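Local structure of pyroglutatmate porin OpdO (Pseudomonas aeruginosa, 3SZV) at residues S236-R242 and G261-R267; S312-D318 and F331-S337; I156-T160 and G197-L201. The protein probably forms an outer-membrane channel through which small carboxylates, pyroglutamate presumably among them, pass into the periplasm. All blocks are in the same frame, centred on the assembly; numbering follows the deposited sequence.

In the fold
All three contacts are antiparallel pairings within the one curled sheet that forms the porin barrel. They follow one another in series: 156-160 with 197-201 closes first, then 236-242 with 261-267, then 312-318 with 331-337. Interactions 1 and 2 are near neighbours, with centres about 13 Å apart and nearest atoms about 4 Å apart; strand 271-281 lies between their hairpins. Interaction 3 is more remote, its centre about 20 Å from that of interaction 1 and about 31 Å from that of interaction 2. Bound C8E molecules are consistent with an outward, lipid-facing surface: one touches Gly197 and Tyr199, C8E also touches Ala262, and a C8E lies about 8 Å from the Trp313 side chain.

Interaction 1 (S236-R242 and G261-R267); sequences SLKSDLR and GALFSLR
Segments 236-242 and 261-267 are the extended arms of a beta hairpin in the barrel wall, axes 4.6 Å apart and N-to-C directions at 170°. The register runs from Ser236-Arg267 to Arg242-Gly261. Each hydrogen-bonded pair has both of its bonds: Ser236 N-Arg267 O 3.1 Å, Arg267 N-Ser236 O 2.8 Å; Lys238 N-Ser265 O 2.9 Å, Ser265 N-Lys238 O 2.8 Å; Asp240 N-Leu263 O and Leu263 N-Asp240 O, both 2.9 Å; Arg242 N-Gly261 O 2.8 Å, Gly261 N-Arg242 O 2.9 Å. Backbone groups of Leu237 and Phe264 bond Leu229 and Ala275 in flanking strands. A water bridges Ser236 OG (2.9 Å) and Ser265 O (2.8 Å).

The carboxylate of Asp240 (chi1 t) takes two bonds from Arg242 (chi1 m), NE to OD1 3.0 Å and NH2 to OD2 2.9 Å, a salt bridge; Arg242 also makes a cation-pi contact with Tyr295. The other face is mainly apolar: Leu241 CD2 lies 3.6 Å from Ala262 CB and Leu237 CD1 4.2 Å from Leu266 CB; Ser239 OG, 3.3 Å from Phe264 CD1 at the ring edge, is the polar exception. C8E touching Ala262 is consistent with this being the outer face, which would put the Asp240-Arg242 pair on the channel side.

Interaction 2 (S312-D318 and F331-S337); sequences SWQLRYD and FMSRYVS
In this barrel hairpin, 312-318 and 331-337 run antiparallel at 174°, their axes 4.7 Å apart, with Trp313 opposite Ser337, Leu315 opposite Tyr335 and Tyr317 opposite Ser333 as hydrogen-bonded pairs. The six backbone bonds are Trp313 N-Ser337 O and Ser337 N-Trp313 O, both 3.0 Å; Leu315 N-Tyr335 O 3.0 Å and Tyr335 N-Leu315 O 2.9 Å; Tyr317 N-Ser333 O 2.8 Å and Ser333 N-Tyr317 O 2.9 Å.

Aromatic contacts gather on the face of these pairs. Trp313 (chi1 p) swings over the partner strand: Ser337 CB sits 4.0 Å from the centroid of its five-membered ring, a CH-pi contact, and Trp313 CH2 reaches Tyr335 CD1 at 3.6 Å. Tyr317 CD1 meets Phe331 CE2 at 4.0 Å, and Tyr317 OH bonds His271.

Charged groups occupy the opposite face. Arg316 (chi1 t) and Asp318 (chi1 m) form a salt bridge, NE to OD2 2.8 Å and NH2 to OD1 3.0 Å, while Met332 CG packs over the guanidinium, 3.6 Å from Arg316 NE. Arg316 NH1 and Arg334 NH1 approach to 3.4 Å; one water accepts from both (3.0 and 2.9 Å) and donates to Gln314 OE1 (2.7 Å). Gln314 NE2 bonds Asn298 OD1, and Arg334 NE bonds Asn355. Asp318 balances Arg316 alone; the water satisfies donors without removing positive charge, consistent with the basic channel lining of the OprD family.

Interaction 3 (I156-T160 and G197-L201); sequences IDGLT and GDYRL. With C8E ((hydroxyethyloxy)tri(ethyloxy)octane), chain B.
Two neighbouring barrel strands meet at their ends: the start of strand 159-170, just after the type II beta turn Ile156-Leu159 that links it to strand 149-156, pairs with the end of strand 186-200. Leu159 N closes the turn on Ile156 O at 3.0 Å; Gly158, at phi 75° and psi 5°, has the positive phi that favours glycine. Beyond the turn the chains run antiparallel, the directions from Asp157 CA to Thr160 CA and from Gly197 CA to Arg200 CA being 140° apart, with Leu159 opposite Tyr199 as a non-hydrogen-bonded and Thr160 opposite Asp198 as a hydrogen-bonded pair. Three backbone bonds fix the register: Arg200 N to Gly158 O 2.7 Å, Thr160 N to Asp198 O 2.9 Å and Asp198 N to Thr160 O 2.9 Å.

On one face Leu159 (chi1 t, chi2 p) puts CD1 3.8 Å from Tyr199 CB. Tyr199, also t, runs its ring beside the turn, so that a water spans Asp157 O (2.6 Å) and Tyr199 OH (3.3 Å). A C8E detergent passes along the same face, its C11 3.5 Å from Gly197 CA and its C13 3.7 Å from Tyr199 CB; a CB on Gly197 would come within 2.4 Å of C11. On the other face a second water joins Thr160 OG1 (3.1 Å) to Asp198 O (2.9 Å), and the Asp198 carboxylate bonds Ser208 and His210 and forms a salt bridge with Arg162.

The pair is flanked by strand 149-156, where Thr160 touches Asp152 and Gln154, and by strand 205-214, whose Leu209 and Ala207 bond the backbones of Gly197 and Tyr199.

Interaction 1 (S236-R242 and G261-R267)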
loop_
_atom_site.group_PDB
_atom_site.type_symbol
_atom_site.label_atom_id
_atom_site.label_comp_id
_atom_site.label_asym_id
_atom_site.label_seq_id
_atom_site.Cartn_x
_atom_site.Cartn_y
_atom_site.Cartn_z
ATOM N N SER A 236 0.211 23.427 -7.701
ATOM C CA SER A 236 -0.740 22.464 -8.225
ATOM C C SER A 236 -1.751 22.037 -7.175
ATOM O O SER A 236 -1.495 22.134 -5.972
ATOM C CB SER A 236 -0.006 21.236 -8.767
ATOM O OG SER A 236 0.611 20.499 -7.724
ATOM N N LEU A 237 -2.902 21.568 -7.643
ATOM C CA LEU A 237 -3.954 21.080 -6.767
ATOM C C LEU A 237 -4.470 19.759 -7.297
ATOM O O LEU A 237 -4.938 19.672 -8.437
ATOM C CB LEU A 237 -5.103 22.087 -6.682
ATOM C CG LEU A 237 -6.281 21.652 -5.810
ATOM C CD1 LEU A 237 -5.826 21.504 -4.371
ATOM C CD2 LEU A 237 -7.432 22.642 -5.910
ATOM N N LYS A 238 -4.373 18.727 -6.467
ATOM C CA LYS A 238 -4.939 17.425 -6.780
ATOM C C LYS A 238 -6.194 17.250 -5.940
ATOM O O LYS A 238 -6.178 17.466 -4.720
ATOM C CB LYS A 238 -3.931 16.311 -6.460
ATOM C CG LYS A 238 -4.372 14.914 -6.861
ATOM C CD LYS A 238 -3.337 13.865 -6.429
ATOM C CE LYS A 238 -3.845 12.445 -6.645
ATOM N NZ LYS A 238 -2.887 11.415 -6.120
ATOM N N SER A 239 -7.283 16.860 -6.594
ATOM C CA SER A 239 -8.543 16.599 -5.904
ATOM C C SER A 239 -8.879 15.137 -6.100
ATOM O O SER A 239 -9.001 14.678 -7.239
ATOM C CB SER A 239 -9.655 17.462 -6.500
ATOM O OG SER A 239 -9.373 18.840 -6.353
ATOM N N ASP A 240 -9.035 14.408 -4.998
ATOM C CA ASP A 240 -9.136 12.946 -5.018
ATOM C C ASP A 240 -10.414 12.554 -4.271
ATOM O O ASP A 240 -10.495 12.698 -3.053
ATOM C CB ASP A 240 -7.858 12.375 -4.363
ATOM C CG ASP A 240 -7.807 10.847 -4.308
ATOM O OD1 ASP A 240 -8.848 10.169 -4.386
ATOM O OD2 ASP A 240 -6.670 10.339 -4.147
ATOM N N LEU A 241 -11.417 12.102 -5.021
ATOM C CA LEU A 241 -12.717 11.720 -4.461
ATOM C C LEU A 241 -12.900 10.212 -4.545
ATOM O O LEU A 241 -12.644 9.607 -5.589
ATOM C CB LEU A 241 -13.853 12.396 -5.235
ATOM C CG LEU A 241 -13.774 13.912 -5.335
ATOM C CD1 LEU A 241 -14.981 14.429 -6.117
ATOM C CD2 LEU A 241 -13.727 14.507 -3.934
ATOM N N ARG A 242 -13.387 9.615 -3.459
ATOM C CA ARG A 242 -13.490 8.159 -3.353
ATOM C C ARG A 242 -14.820 7.752 -2.774
ATOM O O ARG A 242 -15.307 8.362 -1.821
ATOM C CB ARG A 242 -12.387 7.608 -2.441
ATOM C CG ARG A 242 -10.987 7.973 -2.914
ATOM C CD ARG A 242 -9.913 7.347 -2.049
ATOM N NE ARG A 242 -8.619 7.915 -2.427
ATOM C CZ ARG A 242 -7.473 7.615 -1.830
ATOM N NH1 ARG A 242 -7.458 6.712 -0.861
ATOM N NH2 ARG A 242 -6.347 8.197 -2.213
ATOM N N GLY A 261 -14.488 9.454 0.756
ATOM C CA GLY A 261 -13.286 10.198 1.070
ATOM C C GLY A 261 -13.040 11.297 0.056
ATOM O O GLY A 261 -13.341 11.153 -1.127
ATOM N N ALA A 262 -12.502 12.409 0.545
ATOM C CA ALA A 262 -12.054 13.485 -0.330
ATOM C C ALA A 262 -10.724 14.000 0.195
ATOM O O ALA A 262 -10.583 14.282 1.384
ATOM C CB ALA A 262 -13.094 14.608 -0.368
ATOM N N LEU A 263 -9.735 14.100 -0.687
ATOM C CA LEU A 263 -8.422 14.593 -0.297
ATOM C C LEU A 263 -7.974 15.608 -1.322
ATOM O O LEU A 263 -7.910 15.316 -2.507
ATOM C CB LEU A 263 -7.407 13.454 -0.225
ATOM C CG LEU A 263 -6.008 13.816 0.264
ATOM C CD1 LEU A 263 -6.029 14.284 1.706
ATOM C CD2 LEU A 263 -5.095 12.607 0.134
ATOM N N PHE A 264 -7.704 16.810 -0.837
ATOM C CA PHE A 264 -7.264 17.907 -1.676
ATOM C C PHE A 264 -5.823 18.215 -1.302
ATOM O O PHE A 264 -5.528 18.552 -0.152
ATOM C CB PHE A 264 -8.177 19.114 -1.454
ATOM C CG PHE A 264 -9.605 18.851 -1.815
ATOM C CD1 PHE A 264 -10.036 18.964 -3.125
ATOM C CD2 PHE A 264 -10.517 18.462 -0.843
ATOM C CE1 PHE A 264 -11.354 18.702 -3.465
ATOM C CE2 PHE A 264 -11.846 18.202 -1.178
ATOM C CZ PHE A 264 -12.256 18.320 -2.488
ATOM N N SER A 265 -4.928 18.073 -2.281
ATOM C CA SER A 265 -3.491 18.216 -2.057
ATOM C C SER A 265 -2.948 19.398 -2.851
ATOM O O SER A 265 -2.937 19.383 -4.083
ATOM C CB SER A 265 -2.772 16.927 -2.469
ATOM O OG SER A 265 -3.254 15.813 -1.724
ATOM N N LEU A 266 -2.510 20.422 -2.126
ATOM C CA LEU A 266 -2.020 21.654 -2.720
ATOM C C LEU A 266 -0.506 21.680 -2.621
ATOM O O LEU A 266 0.061 21.505 -1.545
ATOM C CB LEU A 266 -2.612 22.844 -1.965
ATOM C CG LEU A 266 -2.257 24.259 -2.420
ATOM C CD1 LEU A 266 -2.669 24.482 -3.871
ATOM C CD2 LEU A 266 -2.928 25.271 -1.504
ATOM N N ARG A 267 0.157 21.889 -3.749
ATOM C CA ARG A 267 1.599 22.063 -3.734
ATOM C C ARG A 267 1.906 23.524 -4.017
ATOM O O ARG A 267 1.365 24.111 -4.956
ATOM C CB ARG A 267 2.265 21.148 -4.764
ATOM C CG ARG A 267 3.793 21.234 -4.794
ATOM C CD ARG A 267 4.404 20.762 -3.478
ATOM N NE ARG A 267 5.845 20.544 -3.583
ATOM C CZ ARG A 267 6.618 20.140 -2.579
ATOM N NH1 ARG A 267 6.095 19.912 -1.379
ATOM N NH2 ARG A 267 7.917 19.963 -2.773
HETATM O O HOH W 1 -0.765 18.849 -5.833
#

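Interaction 2 (S312-D318 and F331-S337)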
loop_
_atom_site.group_PDB
_atom_site.type_symbol
_atom_site.label_atom_id
_atom_site.label_comp_id
_atom_site.label_asym_id
_atom_site.label_seq_id
_atom_site.Cartn_x
_atom_site.Cartn_y
_atom_site.Cartn_z
ATOM N N SER A 312 -14.215 11.971 9.865
ATOM C CA SER A 312 -12.893 12.451 10.219
ATOM C C SER A 312 -12.376 13.483 9.236
ATOM O O SER A 312 -12.769 13.498 8.068
ATOM C CB SER A 312 -11.913 11.279 10.338
ATOM O OG SER A 312 -11.744 10.593 9.102
ATOM N N TRP A 313 -11.510 14.358 9.727
ATOM C CA TRP A 313 -10.833 15.310 8.864
ATOM C C TRP A 313 -9.339 15.250 9.104
ATOM O O TRP A 313 -8.886 14.879 10.196
ATOM C CB TRP A 313 -11.376 16.735 9.071
ATOM C CG TRP A 313 -11.204 17.299 10.443
ATOM C CD1 TRP A 313 -12.137 17.322 11.442
ATOM C CD2 TRP A 313 -10.044 17.958 10.963
ATOM N NE1 TRP A 313 -11.621 17.947 12.558
ATOM C CE2 TRP A 313 -10.337 18.347 12.287
ATOM C CE3 TRP A 313 -8.781 18.257 10.435
ATOM C CZ2 TRP A 313 -9.411 19.012 13.093
ATOM C CZ3 TRP A 313 -7.866 18.917 11.234
ATOM C CH2 TRP A 313 -8.185 19.290 12.547
ATOM N N GLN A 314 -8.583 15.617 8.072
ATOM C CA GLN A 314 -7.127 15.548 8.101
ATOM C C GLN A 314 -6.534 16.859 7.616
ATOM O O GLN A 314 -7.014 17.437 6.636
ATOM C CB GLN A 314 -6.607 14.428 7.186
ATOM C CG GLN A 314 -5.063 14.402 7.099
ATOM C CD GLN A 314 -4.469 13.266 6.268
ATOM O OE1 GLN A 314 -3.248 13.173 6.160
ATOM N NE2 GLN A 314 -5.309 12.423 5.661
ATOM N N LEU A 315 -5.474 17.306 8.286
ATOM C CA LEU A 315 -4.601 18.336 7.732
ATOM C C LEU A 315 -3.182 17.782 7.718
ATOM O O LEU A 315 -2.733 17.192 8.702
ATOM C CB LEU A 315 -4.700 19.641 8.530
ATOM C CG LEU A 315 -5.990 20.434 8.278
ATOM C CD1 LEU A 315 -6.137 21.590 9.264
ATOM C CD2 LEU A 315 -6.052 20.938 6.834
ATOM N N ARG A 316 -2.485 17.978 6.598
ATOM C CA ARG A 316 -1.146 17.448 6.404
ATOM C C ARG A 316 -0.253 18.515 5.809
ATOM O O ARG A 316 -0.660 19.234 4.889
ATOM C CB ARG A 316 -1.174 16.249 5.458
ATOM C CG ARG A 316 0.200 15.727 5.115
ATOM C CD ARG A 316 0.135 14.506 4.214
ATOM N NE ARG A 316 1.448 14.229 3.660
ATOM C CZ ARG A 316 1.871 13.027 3.288
ATOM N NH1 ARG A 316 1.073 11.972 3.426
ATOM N NH2 ARG A 316 3.087 12.882 2.794
ATOM N N TYR A 317 0.964 18.612 6.336
ATOM C CA TYR A 317 1.959 19.542 5.812
ATOM C C TYR A 317 3.230 18.794 5.444
ATOM O O TYR A 317 3.705 17.948 6.211
ATOM C CB TYR A 317 2.276 20.629 6.852
ATOM C CG TYR A 317 3.396 21.546 6.426
ATOM C CD1 TYR A 317 4.652 21.461 7.014
ATOM C CD2 TYR A 317 3.206 22.479 5.414
ATOM C CE1 TYR A 317 5.683 22.292 6.609
ATOM C CE2 TYR A 317 4.233 23.314 4.997
ATOM C CZ TYR A 317 5.469 23.216 5.600
ATOM O OH TYR A 317 6.478 24.048 5.178
ATOM N N ASP A 318 3.782 19.106 4.270
ATOM C CA ASP A 318 5.092 18.587 3.877
ATOM C C ASP A 318 6.017 19.720 3.467
ATOM O O ASP A 318 5.576 20.708 2.876
ATOM C CB ASP A 318 4.998 17.652 2.657
ATOM C CG ASP A 318 4.212 16.387 2.929
ATOM O OD1 ASP A 318 4.842 15.319 3.066
ATOM O OD2 ASP A 318 2.971 16.454 2.958
ATOM N N PHE A 331 10.407 16.548 5.717
ATOM C CA PHE A 331 9.581 16.700 6.902
ATOM C C PHE A 331 8.130 16.560 6.489
ATOM O O PHE A 331 7.701 17.139 5.489
ATOM C CB PHE A 331 9.793 18.079 7.537
ATOM C CG PHE A 331 8.876 18.353 8.706
ATOM C CD1 PHE A 331 9.203 17.903 9.975
ATOM C CD2 PHE A 331 7.672 19.032 8.531
ATOM C CE1 PHE A 331 8.364 18.149 11.057
ATOM C CE2 PHE A 331 6.836 19.290 9.613
ATOM C CZ PHE A 331 7.179 18.838 10.874
ATOM N N MET A 332 7.373 15.801 7.271
ATOM C CA MET A 332 5.925 15.738 7.121
ATOM C C MET A 332 5.279 15.731 8.501
ATOM O O MET A 332 5.791 15.093 9.426
ATOM C CB MET A 332 5.521 14.483 6.345
ATOM C CG MET A 332 4.006 14.361 6.124
ATOM S SD MET A 332 3.068 13.607 7.476
ATOM C CE MET A 332 3.646 11.923 7.359
ATOM N N SER A 333 4.174 16.450 8.660
ATOM C CA SER A 333 3.368 16.272 9.857
ATOM C C SER A 333 1.902 16.282 9.457
ATOM O O SER A 333 1.486 17.031 8.569
ATOM C CB SER A 333 3.677 17.351 10.895
ATOM O OG SER A 333 3.217 16.956 12.180
ATOM N N ARG A 334 1.109 15.449 10.112
ATOM C CA ARG A 334 -0.309 15.400 9.797
ATOM C C ARG A 334 -1.107 15.097 11.051
ATOM O O ARG A 334 -0.582 14.556 12.023
ATOM C CB ARG A 334 -0.598 14.373 8.697
ATOM C CG ARG A 334 -0.133 12.974 9.034
ATOM C CD ARG A 334 -0.314 12.013 7.870
ATOM N NE ARG A 334 0.350 10.761 8.186
ATOM C CZ ARG A 334 0.658 9.828 7.296
ATOM N NH1 ARG A 334 0.306 9.977 6.026
ATOM N NH2 ARG A 334 1.296 8.728 7.675
ATOM N N TYR A 335 -2.375 15.470 11.014
ATOM C CA TYR A 335 -3.265 15.308 12.146
ATOM C C TYR A 335 -4.617 14.900 11.591
ATOM O O TYR A 335 -5.108 15.497 10.621
ATOM C CB TYR A 335 -3.379 16.627 12.908
ATOM C CG TYR A 335 -4.358 16.609 14.058
ATOM C CD1 TYR A 335 -5.650 17.099 13.906
ATOM C CD2 TYR A 335 -3.979 16.131 15.303
ATOM C CE1 TYR A 335 -6.549 17.106 14.980
ATOM C CE2 TYR A 335 -4.871 16.138 16.378
ATOM C CZ TYR A 335 -6.146 16.617 16.196
ATOM O OH TYR A 335 -7.016 16.612 17.272
ATOM N N VAL A 336 -5.208 13.875 12.195
ATOM C CA VAL A 336 -6.530 13.421 11.808
ATOM C C VAL A 336 -7.395 13.345 13.057
ATOM O O VAL A 336 -6.976 12.812 14.081
ATOM C CB VAL A 336 -6.473 12.043 11.138
ATOM C CG1 VAL A 336 -7.866 11.600 10.709
ATOM C CG2 VAL A 336 -5.527 12.061 9.937
ATOM N N SER A 337 -8.594 13.915 12.970
ATOM C CA SER A 337 -9.537 13.914 14.088
ATOM C C SER A 337 -10.828 13.237 13.658
ATOM O O SER A 337 -11.422 13.592 12.642
ATOM C CB SER A 337 -9.809 15.355 14.526
ATOM O OG SER A 337 -10.727 15.413 15.609
HETATM O O HOH W 2 -1.654 11.579 4.701
HETATM O O HOH W 3 7.478 15.021 3.027
#

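Interaction 3 (I156-T160 and G197-L201)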
loop_
_atom_site.group_PDB
_atom_site.type_symbol
_atom_site.label_atom_id
_atom_site.label_comp_id
_atom_site.label_asym_id
_atom_site.label_seq_id
_atom_site.Cartn_x
_atom_site.Cartn_y
_atom_site.Cartn_z
ATOM N N ILE A 156 -5.586 0.387 -24.591
ATOM C CA ILE A 156 -6.476 1.461 -25.011
ATOM C C ILE A 156 -5.965 2.781 -24.448
ATOM O O ILE A 156 -5.591 2.845 -23.271
ATOM C CB ILE A 156 -7.915 1.189 -24.518
ATOM C CG1 ILE A 156 -8.456 -0.081 -25.181
ATOM C CG2 ILE A 156 -8.826 2.385 -24.797
ATOM C CD1 ILE A 156 -9.841 -0.480 -24.726
ATOM N N ASP A 157 -5.932 3.814 -25.287
ATOM C CA ASP A 157 -5.371 5.105 -24.899
ATOM C C ASP A 157 -6.028 5.658 -23.633
ATOM O O ASP A 157 -7.253 5.825 -23.576
ATOM C CB ASP A 157 -5.481 6.118 -26.044
ATOM C CG ASP A 157 -4.597 5.765 -27.224
ATOM O OD1 ASP A 157 -3.711 4.894 -27.073
ATOM O OD2 ASP A 157 -4.781 6.372 -28.302
ATOM N N GLY A 158 -5.204 5.946 -22.633
ATOM C CA GLY A 158 -5.672 6.523 -21.383
ATOM C C GLY A 158 -6.386 5.560 -20.454
ATOM O O GLY A 158 -6.878 5.966 -19.397
ATOM N N LEU A 159 -6.430 4.284 -20.821
ATOM C CA LEU A 159 -7.171 3.295 -20.047
ATOM C C LEU A 159 -6.278 2.176 -19.539
ATOM O O LEU A 159 -5.582 1.515 -20.324
ATOM C CB LEU A 159 -8.309 2.700 -20.880
ATOM C CG LEU A 159 -9.133 1.612 -20.182
ATOM C CD1 LEU A 159 -9.960 2.192 -19.022
ATOM C CD2 LEU A 159 -10.048 0.926 -21.178
ATOM N N THR A 160 -6.282 1.982 -18.224
ATOM C CA THR A 160 -5.624 0.852 -17.603
ATOM C C THR A 160 -6.675 -0.088 -17.055
ATOM O O THR A 160 -7.543 0.333 -16.287
ATOM C CB THR A 160 -4.718 1.308 -16.458
ATOM O OG1 THR A 160 -3.729 2.198 -16.984
ATOM C CG2 THR A 160 -4.028 0.119 -15.786
ATOM N N GLY A 197 -10.951 -0.556 -13.802
ATOM C CA GLY A 197 -10.429 0.312 -14.833
ATOM C C GLY A 197 -10.112 1.681 -14.289
ATOM O O GLY A 197 -10.852 2.206 -13.439
ATOM N N ASP A 198 -9.029 2.269 -14.793
ATOM C CA ASP A 198 -8.672 3.648 -14.494
ATOM C C ASP A 198 -8.578 4.340 -15.847
ATOM O O ASP A 198 -7.759 3.963 -16.695
ATOM C CB ASP A 198 -7.335 3.710 -13.758
ATOM C CG ASP A 198 -7.307 2.817 -12.538
ATOM O OD1 ASP A 198 -8.120 3.035 -11.616
ATOM O OD2 ASP A 198 -6.444 1.902 -12.502
ATOM N N TYR A 199 -9.453 5.319 -16.062
ATOM C CA TYR A 199 -9.627 5.913 -17.373
ATOM C C TYR A 199 -9.379 7.413 -17.357
ATOM O O TYR A 199 -10.066 8.156 -16.644
ATOM C CB TYR A 199 -11.031 5.614 -17.921
ATOM C CG TYR A 199 -11.222 6.199 -19.302
ATOM C CD1 TYR A 199 -10.264 6.003 -20.281
ATOM C CD2 TYR A 199 -12.330 6.971 -19.620
ATOM C CE1 TYR A 199 -10.399 6.542 -21.544
ATOM C CE2 TYR A 199 -12.476 7.521 -20.896
ATOM C CZ TYR A 199 -11.502 7.298 -21.849
ATOM O OH TYR A 199 -11.617 7.831 -23.121
ATOM N N ARG A 200 -8.403 7.857 -18.145
ATOM C CA ARG A 200 -8.146 9.281 -18.285
ATOM C C ARG A 200 -9.165 9.903 -19.242
ATOM O O ARG A 200 -9.020 9.823 -20.463
ATOM C CB ARG A 200 -6.702 9.515 -18.743
ATOM C CG ARG A 200 -5.694 8.843 -17.809
ATOM C CD ARG A 200 -4.268 9.155 -18.203
ATOM N NE ARG A 200 -3.967 10.567 -17.998
ATOM C CZ ARG A 200 -2.815 11.136 -18.331
ATOM N NH1 ARG A 200 -1.859 10.409 -18.900
ATOM N NH2 ARG A 200 -2.626 12.427 -18.103
ATOM N N LEU A 201 -10.218 10.481 -18.668
ATOM C CA LEU A 201 -11.272 11.138 -19.454
ATOM C C LEU A 201 -10.710 12.336 -20.196
ATOM O O LEU A 201 -11.134 12.646 -21.308
ATOM C CB LEU A 201 -12.400 11.599 -18.532
ATOM C CG LEU A 201 -13.012 10.567 -17.584
ATOM C CD1 LEU A 201 -14.154 11.190 -16.800
ATOM C CD2 LEU A 201 -13.503 9.371 -18.366
HETATM C C3 C8E B . -15.952 -7.160 -11.939
HETATM C C4 C8E B . -15.951 -6.394 -13.256
HETATM C C5 C8E B . -15.815 -4.894 -13.025
HETATM C C6 C8E B . -15.505 -4.171 -14.329
HETATM C C7 C8E B . -14.485 -3.067 -14.104
HETATM C C8 C8E B . -15.055 -1.694 -14.428
HETATM O O9 C8E B . -14.369 -1.164 -15.539
HETATM C C10 C8E B . -14.859 0.104 -15.910
HETATM C C11 C8E B . -13.711 1.092 -15.723
HETATM O O12 C8E B . -13.871 2.235 -16.534
HETATM C C13 C8E B . -13.258 3.366 -15.953
HETATM C C14 C8E B . -14.235 4.530 -15.895
HETATM O O15 C8E B . -14.872 4.489 -14.642
HETATM C C16 C8E B . -16.203 4.946 -14.666
HETATM C C17 C8E B . -16.525 5.422 -13.256
HETATM O O18 C8E B . -16.383 6.819 -13.146
HETATM C C19 C8E B . -16.989 7.283 -11.960
HETATM C C20 C8E B . -16.294 8.538 -11.449
HETATM O O21 C8E B . -17.203 9.239 -10.628
HETATM O O HOH W 4 -9.418 6.201 -24.958
HETATM O O HOH W 5 -5.040 4.997 -16.956
#